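Local coordinates for transcription factor GAMBIF1 (Anopheles gambiae, PDB 1BVO), which probably activates transcription by RNA polymerase II as a Rel-family factor, this chain being the specificity domain that binds DNA, at residues C[110-113]-C[114-118]. Residues are numbered along the deposited sequence; the frame is centred on the assembly and turned at random.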
ATOM      1  N   VAL C 110      -9.086   8.184   1.481  1.00 48.68           N
ATOM      2  CA  VAL C 110     -10.453   8.641   1.751  1.00 44.61           C
ATOM      3  C   VAL C 110     -10.583  10.141   1.942  1.00 49.40           C
ATOM      4  O   VAL C 110     -11.427  10.763   1.299  1.00 54.04           O
ATOM      5  CB  VAL C 110     -11.100   7.987   2.996  1.00 43.41           C
ATOM      6  CG1 VAL C 110     -12.410   8.692   3.325  1.00 33.11           C
ATOM      7  CG2 VAL C 110     -11.380   6.514   2.746  1.00 41.26           C
ATOM      8  N   GLU C 111      -9.736  10.723   2.789  1.00 55.06           N
ATOM      9  CA  GLU C 111      -9.830  12.157   3.062  1.00 59.99           C
ATOM     10  C   GLU C 111      -9.678  13.078   1.836  1.00 57.82           C
ATOM     11  O   GLU C 111     -10.622  13.783   1.482  1.00 51.40           O
ATOM     12  CB  GLU C 111      -8.891  12.586   4.212  1.00 73.30           C
ATOM     13  CG  GLU C 111      -9.072  14.058   4.660  1.00 91.12           C
ATOM     14  CD  GLU C 111      -9.466  14.238   6.135  1.00100.00           C
ATOM     15  OE1 GLU C 111      -9.318  13.286   6.944  1.00100.00           O
ATOM     16  OE2 GLU C 111      -9.911  15.360   6.495  1.00100.00           O
ATOM     17  N   GLU C 112      -8.535  13.010   1.151  1.00 60.48           N
ATOM     18  CA  GLU C 112      -8.246  13.822  -0.044  1.00 62.81           C
ATOM     19  C   GLU C 112      -9.378  13.651  -1.066  1.00 61.78           C
ATOM     20  O   GLU C 112      -9.789  14.610  -1.727  1.00 57.15           O
ATOM     21  CB  GLU C 112      -6.883  13.399  -0.645  1.00 70.99           C
ATOM     22  CG  GLU C 112      -6.599  13.810  -2.097  1.00 87.39           C
ATOM     23  CD  GLU C 112      -6.066  12.637  -2.945  1.00 97.43           C
ATOM     24  OE1 GLU C 112      -4.848  12.318  -2.860  1.00 95.38           O
ATOM     25  OE2 GLU C 112      -6.870  12.040  -3.704  1.00100.00           O
ATOM     26  N   ALA C 113      -9.919  12.437  -1.136  1.00 60.52           N
ATOM     27  CA  ALA C 113     -11.007  12.116  -2.051  1.00 58.99           C
ATOM     28  C   ALA C 113     -12.241  12.927  -1.686  1.00 58.55           C
ATOM     29  O   ALA C 113     -12.756  13.696  -2.507  1.00 56.96           O
ATOM     30  CB  ALA C 113     -11.314  10.634  -2.002  1.00 62.72           C
ATOM     31  N   LEU C 114     -12.715  12.753  -0.456  1.00 55.01           N
ATOM     32  CA  LEU C 114     -13.879  13.485   0.023  1.00 55.46           C
ATOM     33  C   LEU C 114     -13.598  14.974  -0.049  1.00 57.98           C
ATOM     34  O   LEU C 114     -14.509  15.783  -0.211  1.00 56.95           O
ATOM     35  CB  LEU C 114     -14.204  13.092   1.454  1.00 50.64           C
ATOM     36  CG  LEU C 114     -14.837  11.707   1.553  1.00 50.16           C
ATOM     37  CD1 LEU C 114     -15.059  11.352   3.007  1.00 51.76           C
ATOM     38  CD2 LEU C 114     -16.148  11.699   0.781  1.00 51.54           C
ATOM     39  N   ARG C 115     -12.319  15.318   0.057  1.00 62.31           N
ATOM     40  CA  ARG C 115     -11.880  16.703  -0.026  1.00 66.88           C
ATOM     41  C   ARG C 115     -12.343  17.159  -1.412  1.00 64.72           C
ATOM     42  O   ARG C 115     -13.127  18.097  -1.528  1.00 64.75           O
ATOM     43  CB  ARG C 115     -10.347  16.775   0.087  1.00 73.10           C
ATOM     44  CG  ARG C 115      -9.752  18.175   0.291  1.00 74.84           C
ATOM     45  CD  ARG C 115      -8.362  18.292  -0.329  1.00 72.59           C
ATOM     46  NE  ARG C 115      -8.374  19.022  -1.603  1.00 78.88           N
ATOM     47  CZ  ARG C 115      -7.914  18.551  -2.765  1.00 82.38           C
ATOM     48  NH1 ARG C 115      -7.393  17.324  -2.837  1.00 78.08           N
ATOM     49  NH2 ARG C 115      -7.999  19.309  -3.867  1.00 78.54           N
ATOM     50  N   LEU C 116     -11.956  16.401  -2.437  1.00 66.11           N
ATOM     51  CA  LEU C 116     -12.319  16.703  -3.824  1.00 67.82           C
ATOM     52  C   LEU C 116     -13.819  16.681  -4.127  1.00 64.93           C
ATOM     53  O   LEU C 116     -14.307  17.549  -4.852  1.00 65.25           O
ATOM     54  CB  LEU C 116     -11.556  15.786  -4.797  1.00 72.93           C
ATOM     55  CG  LEU C 116     -10.059  16.072  -4.973  1.00 76.67           C
ATOM     56  CD1 LEU C 116      -9.352  14.897  -5.638  1.00 76.78           C
ATOM     57  CD2 LEU C 116      -9.869  17.344  -5.789  1.00 73.89           C
ATOM     58  N   ARG C 117     -14.556  15.708  -3.590  1.00 61.13           N
ATOM     59  CA  ARG C 117     -16.000  15.643  -3.834  1.00 55.46           C
ATOM     60  C   ARG C 117     -16.597  16.993  -3.408  1.00 54.10           C
ATOM     61  O   ARG C 117     -17.464  17.526  -4.091  1.00 52.85           O
ATOM     62  CB  ARG C 117     -16.632  14.471  -3.060  1.00 53.70           C
ATOM     63  CG  ARG C 117     -18.106  14.139  -3.426  1.00 56.84           C
ATOM     64  CD  ARG C 117     -18.263  13.515  -4.821  1.00 49.76           C
ATOM     65  NE  ARG C 117     -17.293  12.435  -5.065  1.00 43.90           N
ATOM     66  CZ  ARG C 117     -17.373  11.204  -4.562  1.00 45.04           C
ATOM     67  NH1 ARG C 117     -18.399  10.871  -3.780  1.00 42.43           N
ATOM     68  NH2 ARG C 117     -16.384  10.334  -4.800  1.00 44.41           N
ATOM     69  N   GLN C 118     -16.046  17.591  -2.349  1.00 60.77           N
ATOM     70  CA  GLN C 118     -16.508  18.892  -1.848  1.00 64.09           C
ATOM     71  C   GLN C 118     -16.247  20.048  -2.826  1.00 65.97           C
ATOM     72  O   GLN C 118     -17.129  20.879  -3.044  1.00 65.20           O
ATOM     73  CB  GLN C 118     -15.887  19.212  -0.472  1.00 71.79           C
ATOM     74  CG  GLN C 118     -16.437  20.499   0.189  1.00 78.92           C
ATOM     75  CD  GLN C 118     -15.922  20.751   1.606  1.00 78.51           C
ATOM     76  OE1 GLN C 118     -16.712  20.867   2.551  1.00 76.99           O
ATOM     77  NE2 GLN C 118     -14.605  20.888   1.754  1.00 77.20           N
TER
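Val110 and Leu114 sit one helical turn apart and point the same way, a branched pair suited to the buried flank of the helix. From Leu114 CB outward, CB lies 3.6 Å from both Val110 O and Glu111 O, and CG 3.5 Å from Val110 O. CD1 then reaches Val110 CG1 at 3.8 Å, because CG stands anti to Leu114's own carbonyl carbon (chi1 -74°) and leans back toward the preceding turn; beyond the segments the side chain touches His131. On the backbone of the same two residues, Leu114 N donates a hydrogen bond to Val110 O at 2.9 Å, almost straight at 177°. The turn belongs to helix 107-120, the one regular helix of the mainly beta, immunoglobulin-like DNA-binding domain of the Rel homology region. Arg117 N hydrogen-bonds to Ala113 O at 2.9 Å, and the small Ala113 suits a buried position on this turn. Arginine suits position 117 because the guanidinium of this buried residue can donate to several acceptors: NH1 to His69 O and NH2 to His71 O. On the exposed flank, long polar chains fit: Glu112 CG abuts the guanidinium edge of Arg115, 3.7 Å from NH1, with carboxylate and guanidinium planes 73° apart. The charged atoms do not touch, and Arg115 NH2 instead forms a salt bridge with Glu119.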